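PDB 4DQ6: putative pyridoxal phosphate-dependent transferase from Clostridium difficile, which binds pyridoxal-5'-phosphate and belongs to the class I and II aminotransferase family of fold-type I PLP-dependent enzymes. Local coordinates for residues M42-P48 with W291-F295; L346-V352 with R385-N391; S53-L58 with C275-A280; P315-V319 with V330-L335. All blocks are in the same frame, centred on the assembly; numbering follows the deposited sequence. Where two conformers were deposited one is given.

Interaction 1. Residues M42-P48 with W291-F295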
loop_
_atom_site.group_PDB
_atom_site.type_symbol
_atom_site.label_atom_id
_atom_site.label_comp_id
_atom_site.label_asym_id
_atom_site.label_seq_id
_atom_site.Cartn_x
_atom_site.Cartn_y
_atom_site.Cartn_z
ATOM N N MET A 42 18.452 -4.225 -6.020
ATOM C CA MET A 42 19.532 -4.809 -6.770
ATOM C C MET A 42 19.495 -4.377 -8.214
ATOM O O MET A 42 18.406 -4.159 -8.785
ATOM C CB MET A 42 19.419 -6.342 -6.745
ATOM C CG MET A 42 19.146 -7.025 -5.402
ATOM S SD MET A 42 19.148 -8.842 -5.793
ATOM C CE MET A 42 18.665 -9.452 -4.153
ATOM N N ASP A 43 20.647 -4.326 -8.866
ATOM C CA ASP A 43 20.691 -4.118 -10.329
ATOM C C ASP A 43 20.780 -5.450 -11.054
ATOM O O ASP A 43 21.621 -5.683 -11.990
ATOM C CB ASP A 43 21.850 -3.235 -10.714
ATOM C CG ASP A 43 21.640 -1.794 -10.291
ATOM O OD1 ASP A 43 20.789 -1.105 -10.896
ATOM O OD2 ASP A 43 22.330 -1.335 -9.362
ATOM N N PHE A 44 19.881 -6.312 -10.640
ATOM C CA PHE A 44 19.687 -7.600 -11.249
ATOM C C PHE A 44 18.226 -7.813 -11.637
ATOM O O PHE A 44 17.348 -7.351 -11.016
ATOM C CB PHE A 44 20.051 -8.724 -10.321
ATOM C CG PHE A 44 21.479 -8.779 -9.934
ATOM C CD1 PHE A 44 22.518 -8.661 -10.847
ATOM C CD2 PHE A 44 21.779 -9.020 -8.630
ATOM C CE1 PHE A 44 23.841 -8.700 -10.403
ATOM C CE2 PHE A 44 23.078 -9.116 -8.172
ATOM C CZ PHE A 44 24.123 -8.920 -9.081
ATOM N N LYS A 45 17.974 -8.544 -12.706
ATOM C CA LYS A 45 16.628 -8.983 -13.047
ATOM C C LYS A 45 16.039 -9.868 -11.988
ATOM O O LYS A 45 16.767 -10.587 -11.300
ATOM C CB LYS A 45 16.644 -9.748 -14.361
ATOM C CG LYS A 45 16.913 -8.845 -15.541
ATOM C CD LYS A 45 16.839 -9.625 -16.813
ATOM C CE LYS A 45 17.074 -8.681 -17.962
ATOM N NZ LYS A 45 17.179 -9.542 -19.157
ATOM N N ALA A 46 14.735 -9.842 -11.820
ATOM C CA ALA A 46 14.085 -10.752 -10.890
ATOM C C ALA A 46 14.239 -12.154 -11.385
ATOM O O ALA A 46 14.452 -12.352 -12.589
ATOM C CB ALA A 46 12.570 -10.432 -10.774
ATOM N N ALA A 47 14.084 -13.133 -10.543
ATOM C CA ALA A 47 14.131 -14.516 -10.920
ATOM C C ALA A 47 13.152 -14.852 -12.038
ATOM O O ALA A 47 12.058 -14.306 -12.108
ATOM C CB ALA A 47 13.841 -15.409 -9.740
ATOM N N PRO A 48 13.552 -15.724 -12.941
ATOM C CA PRO A 48 12.616 -16.097 -14.002
ATOM C C PRO A 48 11.239 -16.551 -13.559
ATOM O O PRO A 48 10.243 -16.239 -14.200
ATOM C CB PRO A 48 13.340 -17.270 -14.680
ATOM C CG PRO A 48 14.744 -17.076 -14.360
ATOM C CD PRO A 48 14.840 -16.416 -13.027
ATOM N N TRP A 291 17.402 -19.753 -7.863
ATOM C CA TRP A 291 17.872 -18.379 -8.101
ATOM C C TRP A 291 18.515 -17.771 -6.883
ATOM O O TRP A 291 19.623 -17.205 -6.994
ATOM C CB TRP A 291 16.737 -17.511 -8.656
ATOM C CG TRP A 291 17.196 -16.141 -8.990
ATOM C CD1 TRP A 291 17.652 -15.644 -10.233
ATOM C CD2 TRP A 291 17.290 -15.009 -8.054
ATOM N NE1 TRP A 291 17.977 -14.327 -10.110
ATOM C CE2 TRP A 291 17.799 -13.887 -8.836
ATOM C CE3 TRP A 291 17.020 -14.823 -6.705
ATOM C CZ2 TRP A 291 18.001 -12.649 -8.304
ATOM C CZ3 TRP A 291 17.220 -13.564 -6.179
ATOM C CH2 TRP A 291 17.725 -12.500 -6.950
ATOM N N LEU A 292 17.892 -17.925 -5.697
ATOM C CA LEU A 292 18.474 -17.374 -4.534
ATOM C C LEU A 292 19.869 -17.980 -4.207
ATOM O O LEU A 292 20.806 -17.243 -3.917
ATOM C CB LEU A 292 17.540 -17.540 -3.336
ATOM C CG LEU A 292 18.173 -17.172 -2.028
ATOM C CD1 LEU A 292 18.553 -15.687 -1.901
ATOM C CD2 LEU A 292 17.206 -17.459 -0.864
ATOM N N GLU A 293 20.030 -19.291 -4.354
ATOM C CA GLU A 293 21.316 -19.904 -4.036
ATOM C C GLU A 293 22.383 -19.374 -5.029
ATOM O O GLU A 293 23.531 -19.097 -4.645
ATOM C CB GLU A 293 21.213 -21.429 -4.021
ATOM C CG GLU A 293 20.387 -21.990 -2.865
ATOM C CD GLU A 293 20.934 -21.723 -1.474
ATOM O OE1 GLU A 293 22.178 -21.614 -1.278
ATOM O OE2 GLU A 293 20.128 -21.639 -0.511
ATOM N N SER A 294 22.006 -19.211 -6.288
ATOM C CA SER A 294 22.932 -18.703 -7.317
ATOM C C SER A 294 23.294 -17.247 -7.055
ATOM O O SER A 294 24.446 -16.885 -7.168
ATOM C CB SER A 294 22.352 -18.858 -8.717
ATOM O OG SER A 294 23.297 -18.627 -9.793
ATOM N N PHE A 295 22.306 -16.429 -6.614
ATOM C CA PHE A 295 22.541 -15.046 -6.299
ATOM C C PHE A 295 23.522 -14.994 -5.115
ATOM O O PHE A 295 24.452 -14.185 -5.142
ATOM C CB PHE A 295 21.234 -14.332 -5.860
ATOM C CG PHE A 295 21.460 -13.079 -5.080
ATOM C CD1 PHE A 295 21.870 -11.944 -5.701
ATOM C CD2 PHE A 295 21.293 -13.026 -3.699
ATOM C CE1 PHE A 295 22.107 -10.774 -5.011
ATOM C CE2 PHE A 295 21.510 -11.856 -3.009
ATOM C CZ PHE A 295 21.913 -10.734 -3.619
HETATM O O HOH W 1 18.603 -12.464 -12.152
#
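A small Met-aromatic cluster joins the loop leading into helix 48-58 to the N-terminal part of the long helix 289-313. Trp291 and Phe295, one helical turn apart and linked by the backbone bond from Phe295 N to Trp291 O (2.8 Å), both point toward the loop. Met42 extends its side chain to both of them. Its CE lies over the face of the Phe295 ring, 3.5 Å from CZ, in a CH-pi contact, while its SD meets the edge of the indole 4.1 Å from Trp291 CH2. Phe44 then touches Phe295 edge against edge, with Phe44 CE2 3.7 Å from Phe295 CE1. Farther along, Ala47, the N-cap residue of helix 48-58, lays CB over the five-membered ring of Trp291, 3.5 Å from CG, and Pro48 CD adds a contact of 4.0 Å to Trp291 CD1. The one polar group of the indole is served by water 1, which accepts from Trp291 NE1 (2.8 Å) and donates to Lys45 O (2.8 Å). Tyr6 and Phe8, from the N-terminal segment, extend the aromatic cluster, whereas the amine of Lys45 turns away to a salt bridge with Glu61 of the second subunit. The result is a largely buried loop-on-helix contact, a hydrophobic cluster of Met-aromatic and CH-pi contacts built round two aromatic side chains at positions i and i+4 of a helix.

Interaction 2. Residues L346-V352 with R385-N391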
loop_
_atom_site.group_PDB
_atom_site.type_symbol
_atom_site.label_atom_id
_atom_site.label_comp_id
_atom_site.label_asym_id
_atom_site.label_seq_id
_atom_site.Cartn_x
_atom_site.Cartn_y
_atom_site.Cartn_z
ATOM N N LEU A 346 33.328 12.162 -2.600
ATOM C CA LEU A 346 32.760 10.981 -3.273
ATOM C C LEU A 346 31.819 11.421 -4.397
ATOM O O LEU A 346 31.841 10.869 -5.496
ATOM C CB LEU A 346 32.017 10.119 -2.243
ATOM C CG LEU A 346 32.934 9.361 -1.282
ATOM C CD1 LEU A 346 32.184 8.835 -0.023
ATOM C CD2 LEU A 346 33.556 8.208 -2.057
ATOM N N VAL A 347 30.969 12.413 -4.105
ATOM C CA VAL A 347 30.019 12.918 -5.109
ATOM C C VAL A 347 30.715 13.737 -6.217
ATOM O O VAL A 347 30.491 13.487 -7.388
ATOM C CB VAL A 347 28.889 13.765 -4.497
ATOM C CG1 VAL A 347 28.038 14.357 -5.620
ATOM C CG2 VAL A 347 28.051 12.933 -3.533
ATOM N N GLN A 348 31.554 14.699 -5.819
ATOM C CA GLN A 348 32.099 15.699 -6.747
ATOM C C GLN A 348 33.234 15.127 -7.562
ATOM O O GLN A 348 33.312 15.344 -8.777
ATOM C CB GLN A 348 32.563 16.934 -5.973
ATOM C CG GLN A 348 31.395 17.643 -5.330
ATOM C CD GLN A 348 31.762 18.629 -4.229
ATOM O OE1 GLN A 348 32.913 19.038 -4.070
ATOM N NE2 GLN A 348 30.749 18.992 -3.429
ATOM N N LYS A 349 34.130 14.409 -6.894
ATOM C CA LYS A 349 35.320 13.837 -7.516
ATOM C C LYS A 349 35.152 12.403 -7.973
ATOM O O LYS A 349 35.445 12.074 -9.098
ATOM C CB LYS A 349 36.537 13.983 -6.589
ATOM C CG LYS A 349 37.869 13.768 -7.301
ATOM C CD LYS A 349 39.034 14.017 -6.314
ATOM C CE LYS A 349 40.403 14.017 -6.978
ATOM N NZ LYS A 349 40.542 12.800 -7.815
ATOM N N GLY A 350 34.646 11.534 -7.107
ATOM C CA GLY A 350 34.340 10.158 -7.513
ATOM C C GLY A 350 33.173 9.997 -8.472
ATOM O O GLY A 350 33.170 9.105 -9.310
ATOM N N LYS A 351 32.171 10.850 -8.319
ATOM C CA LYS A 351 30.880 10.721 -9.020
ATOM C C LYS A 351 30.228 9.357 -8.699
ATOM O O LYS A 351 29.781 8.619 -9.563
ATOM C CB LYS A 351 31.013 10.920 -10.516
ATOM C CG LYS A 351 31.587 12.264 -10.963
ATOM C CD LYS A 351 31.163 12.596 -12.396
ATOM C CE LYS A 351 31.550 11.521 -13.424
ATOM N NZ LYS A 351 31.094 11.747 -14.849
ATOM N N VAL A 352 30.162 9.061 -7.417
ATOM C CA VAL A 352 29.600 7.789 -6.962
ATOM C C VAL A 352 28.710 8.085 -5.755
ATOM O O VAL A 352 29.025 8.965 -4.982
ATOM C CB VAL A 352 30.732 6.747 -6.658
ATOM C CG1 VAL A 352 31.656 7.253 -5.557
ATOM C CG2 VAL A 352 30.159 5.351 -6.401
ATOM N N ARG A 385 35.963 4.467 -9.000
ATOM C CA ARG A 385 35.488 5.821 -8.654
ATOM C C ARG A 385 35.812 6.229 -7.214
ATOM O O ARG A 385 36.246 7.361 -6.952
ATOM C CB ARG A 385 33.983 5.983 -8.966
ATOM C CG ARG A 385 33.687 5.963 -10.472
ATOM C CD ARG A 385 32.215 6.305 -10.795
ATOM N NE ARG A 385 32.023 6.253 -12.246
ATOM C CZ ARG A 385 31.195 7.020 -12.938
ATOM N NH1 ARG A 385 30.374 7.889 -12.347
ATOM N NH2 ARG A 385 31.176 6.889 -14.266
ATOM N N ILE A 386 35.680 5.286 -6.296
ATOM C CA ILE A 386 35.959 5.557 -4.905
ATOM C C ILE A 386 37.458 5.815 -4.782
ATOM O O ILE A 386 37.877 6.781 -4.160
ATOM C CB ILE A 386 35.515 4.383 -4.014
ATOM C CG1 ILE A 386 33.985 4.296 -3.998
ATOM C CG2 ILE A 386 36.038 4.565 -2.603
ATOM C CD1 ILE A 386 33.355 2.976 -3.537
ATOM N N LYS A 387 38.271 5.000 -5.437
ATOM C CA LYS A 387 39.746 5.203 -5.411
ATOM C C LYS A 387 40.113 6.591 -6.001
ATOM O O LYS A 387 40.927 7.326 -5.434
ATOM C CB LYS A 387 40.429 4.055 -6.154
ATOM C CG LYS A 387 41.958 4.084 -6.148
ATOM C CD LYS A 387 42.508 2.819 -6.771
ATOM C CE LYS A 387 42.367 2.710 -8.283
ATOM N NZ LYS A 387 43.151 1.536 -8.826
ATOM N N ASN A 388 39.437 6.997 -7.072
ATOM C CA ASN A 388 39.661 8.344 -7.605
ATOM C C ASN A 388 39.268 9.426 -6.588
ATOM O O ASN A 388 39.986 10.404 -6.401
ATOM C CB ASN A 388 38.870 8.566 -8.884
ATOM C CG ASN A 388 39.204 9.908 -9.538
ATOM O OD1 ASN A 388 40.376 10.241 -9.692
ATOM N ND2 ASN A 388 38.191 10.692 -9.857
ATOM N N ALA A 389 38.113 9.274 -5.956
ATOM C CA ALA A 389 37.655 10.230 -4.976
ATOM C C ALA A 389 38.668 10.482 -3.866
ATOM O O ALA A 389 38.818 11.621 -3.425
ATOM C CB ALA A 389 36.327 9.779 -4.365
ATOM N N ILE A 390 39.340 9.422 -3.391
ATOM C CA ILE A 390 40.130 9.539 -2.160
ATOM C C ILE A 390 41.613 9.759 -2.441
ATOM O O ILE A 390 42.410 9.865 -1.502
ATOM C CB ILE A 390 39.898 8.341 -1.213
ATOM C CG1 ILE A 390 40.570 7.070 -1.751
ATOM C CG2 ILE A 390 38.411 8.149 -1.003
ATOM C CD1 ILE A 390 40.436 5.892 -0.795
ATOM N N ASN A 391 41.942 9.865 -3.728
ATOM C CA ASN A 391 43.294 10.118 -4.244
ATOM C C ASN A 391 43.256 11.358 -5.125
ATOM O O ASN A 391 43.012 12.457 -4.620
ATOM C CB ASN A 391 43.777 8.905 -5.049
ATOM C CG ASN A 391 44.185 7.744 -4.161
ATOM O OD1 ASN A 391 45.281 7.753 -3.620
ATOM N ND2 ASN A 391 43.325 6.730 -4.029
ATOM O OXT ASN A 391 43.406 11.308 -6.362
HETATM O O HOH W 2 39.123 13.529 -10.733
HETATM O O HOH W 3 43.600 13.100 -8.481
HETATM O O HOH W 4 35.718 9.084 -10.488
#
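Helical segments 346-350 and 385-390 cross almost at right angles (97°), with axes 8.0 Å apart, and the closeness depends on a glycine. Gly350 presents a bare backbone to Ala389, their CA atoms only 4.2 Å apart, and the small Ala389 CB fills this hollow, 3.7 Å from Gly350 N and 3.9 Å from Leu346 CA. A CB on residue 350 would collide with that methyl. Leu346 CD2 closes one flank of the methyl, at 3.9 Å from Ala389 CB, and Val352 CG1 rests 4.1 Å from Ile386 CG1. Beyond the glycine the chain turns through the positive phi of Lys351, which carries Lys351 O to Arg385 NH1 for a 2.9 Å hydrogen bond; the stem of the arginine passes Gly350 O, 3.2 Å from Arg385 CB. At the solvent side Lys349 reaches across to the last turn of the other segment, and its NZ donates to Asn388 O (2.8 Å) and forms a salt bridge with the terminal carboxylate, 3.5 Å from Asn391 OXT. Water 3 also joins NZ to OXT, and water 4 connects Gly350 O to Asn388 ND2. Shape therefore governs the middle, while at the rim the charged side chains of Lys349 and Arg385 engage backbone carbonyl oxygens and the C-terminal carboxylate.

Interaction 3. Residues S53-L58 with C275-A280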
loop_
_atom_site.group_PDB
_atom_site.type_symbol
_atom_site.label_atom_id
_atom_site.label_comp_id
_atom_site.label_asym_id
_atom_site.label_seq_id
_atom_site.Cartn_x
_atom_site.Cartn_y
_atom_site.Cartn_z
ATOM N N SER A 53 5.410 -15.550 -13.387
ATOM C CA SER A 53 4.178 -15.421 -12.579
ATOM C C SER A 53 3.481 -14.078 -12.892
ATOM O O SER A 53 2.235 -13.978 -12.997
ATOM C CB SER A 53 4.446 -15.511 -11.041
ATOM O OG SER A 53 5.023 -14.327 -10.381
ATOM N N LEU A 54 4.295 -13.046 -13.017
ATOM C CA LEU A 54 3.761 -11.720 -13.350
ATOM C C LEU A 54 3.177 -11.737 -14.761
ATOM O O LEU A 54 2.125 -11.168 -14.959
ATOM C CB LEU A 54 4.853 -10.669 -13.251
ATOM C CG LEU A 54 5.458 -10.404 -11.884
ATOM C CD1 LEU A 54 6.668 -9.451 -12.033
ATOM C CD2 LEU A 54 4.411 -9.822 -10.915
ATOM N N LYS A 55 3.801 -12.432 -15.727
ATOM C CA LYS A 55 3.264 -12.478 -17.066
ATOM C C LYS A 55 1.952 -13.197 -17.108
ATOM O O LYS A 55 1.020 -12.694 -17.703
ATOM C CB LYS A 55 4.243 -13.151 -18.039
ATOM C CG LYS A 55 5.486 -12.343 -18.273
ATOM C CD LYS A 55 6.343 -13.137 -19.260
ATOM C CE LYS A 55 7.649 -12.463 -19.618
ATOM N NZ LYS A 55 8.452 -13.341 -20.528
ATOM N N ASN A 56 1.850 -14.315 -16.395
ATOM C CA ASN A 56 0.626 -15.084 -16.354
ATOM C C ASN A 56 -0.512 -14.255 -15.754
ATOM O O ASN A 56 -1.601 -14.211 -16.286
ATOM C CB ASN A 56 0.845 -16.392 -15.592
ATOM C CG ASN A 56 -0.414 -17.183 -15.449
ATOM O OD1 ASN A 56 -0.788 -17.922 -16.349
ATOM N ND2 ASN A 56 -1.118 -16.984 -14.326
ATOM N N ARG A 57 -0.190 -13.535 -14.681
ATOM C CA ARG A 57 -1.229 -12.709 -14.070
ATOM C C ARG A 57 -1.662 -11.556 -15.018
ATOM O O ARG A 57 -2.815 -11.185 -15.111
ATOM C CB ARG A 57 -0.765 -12.168 -12.728
ATOM C CG ARG A 57 -1.826 -11.355 -11.934
ATOM C CD ARG A 57 -3.101 -12.131 -11.653
ATOM N NE ARG A 57 -4.137 -11.269 -11.050
ATOM C CZ ARG A 57 -4.869 -10.408 -11.743
ATOM N NH1 ARG A 57 -4.702 -10.287 -13.102
ATOM N NH2 ARG A 57 -5.810 -9.699 -11.142
ATOM N N LEU A 58 -0.675 -10.892 -15.602
ATOM C CA LEU A 58 -0.911 -9.785 -16.547
ATOM C C LEU A 58 -1.838 -10.238 -17.663
ATOM O O LEU A 58 -2.790 -9.531 -18.011
ATOM C CB LEU A 58 0.423 -9.244 -17.056
ATOM C CG LEU A 58 0.376 -7.930 -17.869
ATOM C CD1 LEU A 58 1.759 -7.268 -17.843
ATOM C CD2 LEU A 58 -0.173 -8.186 -19.236
ATOM N N CYS A 275 -2.446 -7.028 -7.082
ATOM C CA CYS A 275 -2.579 -8.311 -7.762
ATOM C C CYS A 275 -1.242 -8.908 -8.132
ATOM O O CYS A 275 -1.152 -10.139 -8.309
ATOM C CB CYS A 275 -3.474 -8.191 -8.965
ATOM S SG CYS A 275 -3.026 -7.009 -10.204
ATOM N N PHE A 276 -0.244 -8.065 -8.330
ATOM C CA PHE A 276 1.065 -8.553 -8.771
ATOM C C PHE A 276 1.920 -9.034 -7.601
ATOM O O PHE A 276 2.622 -10.030 -7.685
ATOM C CB PHE A 276 1.747 -7.536 -9.658
ATOM C CG PHE A 276 1.092 -7.381 -10.999
ATOM C CD1 PHE A 276 1.078 -8.466 -11.881
ATOM C CD2 PHE A 276 0.496 -6.193 -11.457
ATOM C CE1 PHE A 276 0.516 -8.380 -13.145
ATOM C CE2 PHE A 276 -0.123 -6.111 -12.734
ATOM C CZ PHE A 276 -0.072 -7.235 -13.594
ATOM N N SER A 277 1.926 -8.291 -6.513
ATOM C CA SER A 277 2.546 -8.734 -5.312
ATOM C C SER A 277 2.077 -10.129 -4.871
ATOM O O SER A 277 2.863 -10.975 -4.415
ATOM C CB SER A 277 2.214 -7.669 -4.220
ATOM O OG SER A 277 2.288 -8.098 -2.938
ATOM N N LEU A 278 0.773 -10.367 -4.995
ATOM C CA LEU A 278 0.210 -11.643 -4.575
ATOM C C LEU A 278 0.885 -12.806 -5.275
ATOM O O LEU A 278 1.356 -13.767 -4.636
ATOM C CB LEU A 278 -1.267 -11.739 -4.914
ATOM C CG LEU A 278 -1.944 -12.943 -4.289
ATOM C CD1 LEU A 278 -2.375 -12.551 -2.858
ATOM C CD2 LEU A 278 -3.170 -13.371 -5.096
ATOM N N VAL A 279 0.949 -12.707 -6.585
ATOM C CA VAL A 279 1.488 -13.842 -7.357
ATOM C C VAL A 279 2.998 -13.940 -7.283
ATOM O O VAL A 279 3.546 -15.045 -7.262
ATOM C CB VAL A 279 1.005 -13.869 -8.839
ATOM C CG1 VAL A 279 -0.521 -13.929 -8.965
ATOM C CG2 VAL A 279 1.663 -12.767 -9.641
ATOM N N ALA A 280 3.681 -12.792 -7.207
ATOM C CA ALA A 280 5.155 -12.789 -7.117
ATOM C C ALA A 280 5.644 -13.364 -5.802
ATOM O O ALA A 280 6.694 -14.000 -5.756
ATOM C CB ALA A 280 5.739 -11.411 -7.379
HETATM O O HOH W 5 -3.542 -11.580 -8.320
#
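Helix 53-58 meets the start of helix 275-287 at 136° between their directions, the axes 9.0 Å apart. Ser53 comes first, pointing toward the partner; its OG packs 3.6 Å from Ala280 CA and 3.8 Å from Val279 CG2, while its hydrogen bond is made within its own helix, to Ile50 O. Leu54 follows and brings CD2 into a small apolar pocket, 3.7 Å from Phe276 CD1, 4.1 Å from Ala280 CB and 4.2 Å from Val279 CG2. One turn after Ser53, Arg57 covers the beginning of the second helix. Its CB lies 4.0 Å from Val279 CG2 and its CG 4.0 Å from Phe276 CE1. Farther out, the guanidinium turns one face to Cys275 SG, and NH2, 3.5 Å from Cys275 CB, donates to Ile62 O. Water 5 connects the two helices by accepting from Arg57 NE (2.8 Å) and donating to Cys275 O (2.8 Å). Leu58 ends the segment at the edge of the Phe276 ring, with CB 4.0 Å from Phe276 CE1 and its backbone N 3.7 Å from the same carbon. Phe276 also meets Phe276 of the second subunit, and Leu58 packs on Lys55 of that subunit. The helix pair thus stands at the dimer interface, with Tyr63 and Thr66 of the same chain, in the loop after helix 48-58, against Arg57 and Cys275, and Leu245, just before strand 248-251, against Ala280.

Interaction 4. Residues P315-V319 with V330-L335; sequences PKLKV and VDFSAL
A single water bridges the two segments where their hairpin pairing stops: water 6 donates to Lys316 O (2.7 Å) and Asp331 O (2.9 Å) and accepts from Ala334 N (3.0 Å). Beside it, Lys318 and Asp331 form an antiparallel hydrogen-bonded pair, CA atoms 5.0 Å apart, with Lys318 N to Asp331 O at 3.0 Å and Asp331 N to Lys318 O at 2.8 Å. The register continues with Val319 facing Val330 (CA-CA 4.8 Å) and Leu317 facing Phe332 (5.1 Å). Lys316 (phi/psi -70/-24) is not extended; 317-319 and 330-331 are. Phe332 (-102/7) leaves the strand, and 333-335 make a 3-10 turn. Asp331, chi1 t, starts this with an Asx turn, its OD1 accepting from Ser333 N (2.9 Å) and Ser333 OG (2.7 Å). Leu317, rotamer mt, puts CD2 over the Phe332 ring face, 3.5 Å from Phe332 CD2. Val319 (chi1 p) and Val330 (chi1 t) share one sheet face, their CG2 atoms 4.0 Å apart; Lys318 and Asp331 take the other. Lys318, chi1 and chi2 both m, folds NZ back to Pro315 O (2.7 Å). In this edge hairpin, backbone bonds and water 6 satisfy polar groups, while Leu317 and Phe332 offer Ile390 of helix 376-390 an apolar side.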
loop_
_atom_site.group_PDB
_atom_site.type_symbol
_atom_site.label_atom_id
_atom_site.label_comp_id
_atom_site.label_asym_id
_atom_site.label_seq_id
_atom_site.Cartn_x
_atom_site.Cartn_y
_atom_site.Cartn_z
ATOM N N PRO A 315 44.310 0.913 0.932
ATOM C CA PRO A 315 44.608 0.263 2.202
ATOM C C PRO A 315 44.361 1.114 3.444
ATOM O O PRO A 315 44.355 0.571 4.575
ATOM C CB PRO A 315 46.083 -0.105 2.085
ATOM C CG PRO A 315 46.611 0.846 1.083
ATOM C CD PRO A 315 45.491 1.007 0.072
ATOM N N LYS A 316 44.168 2.420 3.266
ATOM C CA LYS A 316 43.745 3.272 4.392
ATOM C C LYS A 316 42.292 2.986 4.830
ATOM O O LYS A 316 41.931 3.225 5.990
ATOM C CB LYS A 316 43.936 4.761 4.092
ATOM C CG LYS A 316 45.408 5.217 4.151
ATOM C CD LYS A 316 45.652 6.458 3.327
ATOM C CE LYS A 316 47.095 6.929 3.438
ATOM N NZ LYS A 316 47.403 8.026 2.456
ATOM N N LEU A 317 41.475 2.437 3.930
ATOM C CA LEU A 317 40.117 2.068 4.273
ATOM C C LEU A 317 40.143 0.731 5.011
ATOM O O LEU A 317 41.029 -0.109 4.810
ATOM C CB LEU A 317 39.242 1.884 3.031
ATOM C CG LEU A 317 39.220 3.097 2.085
ATOM C CD1 LEU A 317 38.226 2.874 0.976
ATOM C CD2 LEU A 317 38.981 4.439 2.814
ATOM N N LYS A 318 39.140 0.540 5.842
ATOM C CA LYS A 318 39.007 -0.682 6.632
ATOM C C LYS A 318 37.592 -1.262 6.448
ATOM O O LYS A 318 36.616 -0.546 6.497
ATOM C CB LYS A 318 39.271 -0.404 8.121
ATOM C CG LYS A 318 40.716 0.059 8.451
ATOM C CD LYS A 318 41.721 -0.804 7.677
ATOM C CE LYS A 318 43.183 -0.704 8.103
ATOM N NZ LYS A 318 43.929 0.267 7.268
ATOM N N VAL A 319 37.515 -2.570 6.299
ATOM C CA VAL A 319 36.255 -3.255 5.946
ATOM C C VAL A 319 36.341 -4.670 6.526
ATOM O O VAL A 319 37.379 -5.308 6.438
ATOM C CB VAL A 319 35.999 -3.255 4.433
ATOM C CG1 VAL A 319 37.152 -3.903 3.703
ATOM C CG2 VAL A 319 34.630 -3.857 4.097
ATOM N N VAL A 330 32.107 0.289 5.107
ATOM C CA VAL A 330 33.518 0.593 4.912
ATOM C C VAL A 330 33.901 1.854 5.695
ATOM O O VAL A 330 33.233 2.862 5.602
ATOM C CB VAL A 330 33.827 0.828 3.411
ATOM C CG1 VAL A 330 35.292 1.175 3.194
ATOM C CG2 VAL A 330 33.403 -0.364 2.561
ATOM N N ASP A 331 34.950 1.736 6.511
ATOM C CA ASP A 331 35.442 2.808 7.335
ATOM C C ASP A 331 36.485 3.624 6.550
ATOM O O ASP A 331 37.519 3.099 6.166
ATOM C CB ASP A 331 36.064 2.172 8.566
ATOM C CG ASP A 331 36.617 3.173 9.537
ATOM O OD1 ASP A 331 36.406 4.387 9.381
ATOM O OD2 ASP A 331 37.306 2.696 10.464
ATOM N N PHE A 332 36.154 4.895 6.344
ATOM C CA PHE A 332 37.016 5.880 5.678
ATOM C C PHE A 332 37.712 6.835 6.637
ATOM O O PHE A 332 38.334 7.802 6.223
ATOM C CB PHE A 332 36.172 6.743 4.741
ATOM C CG PHE A 332 35.690 6.058 3.505
ATOM C CD1 PHE A 332 34.741 5.082 3.543
ATOM C CD2 PHE A 332 36.164 6.482 2.249
ATOM C CE1 PHE A 332 34.296 4.487 2.376
ATOM C CE2 PHE A 332 35.735 5.911 1.083
ATOM C CZ PHE A 332 34.756 4.899 1.143
ATOM N N SER A 333 37.600 6.598 7.941
ATOM C CA SER A 333 38.045 7.569 8.915
ATOM C C SER A 333 39.563 7.839 8.863
ATOM O O SER A 333 40.003 8.953 9.195
ATOM C CB SER A 333 37.646 7.134 10.340
ATOM O OG SER A 333 38.253 5.921 10.705
ATOM N N ALA A 334 40.354 6.875 8.406
ATOM C CA ALA A 334 41.833 7.055 8.385
ATOM C C ALA A 334 42.256 8.126 7.370
ATOM O O ALA A 334 43.387 8.582 7.413
ATOM C CB ALA A 334 42.562 5.732 8.127
ATOM N N LEU A 335 41.368 8.552 6.488
ATOM C CA LEU A 335 41.635 9.683 5.551
ATOM C C LEU A 335 41.656 11.057 6.243
ATOM O O LEU A 335 42.097 12.076 5.654
ATOM C CB LEU A 335 40.596 9.722 4.435
ATOM C CG LEU A 335 40.438 8.456 3.585
ATOM C CD1 LEU A 335 39.343 8.589 2.534
ATOM C CD2 LEU A 335 41.757 8.085 2.899
HETATM O O HOH W 6 39.866 4.129 7.426
#

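Overall arrangement
Interactions 1 and 3 are buried and both touch the second subunit; they involve successive helices, 275-287 and 289-313, as well as helix 48-58 and the loop before it, and their centres lie about 17 Å apart. Both rest on side-chain packing without direct hydrogen bonds between segments, apolar and aromatic in interaction 1, with an arginine and a serine taking part in interaction 3, and in each one water joins the two sides. Interactions 2 and 4 are partly exposed, not touched by the second subunit, and in direct contact: Ile390 CG2 packs 3.7 Å from Leu335 CD1, so helix 376-390 serves both. Here direct hydrogen bonds cross, through charged side chains in interaction 2 and strand backbone in interaction 4.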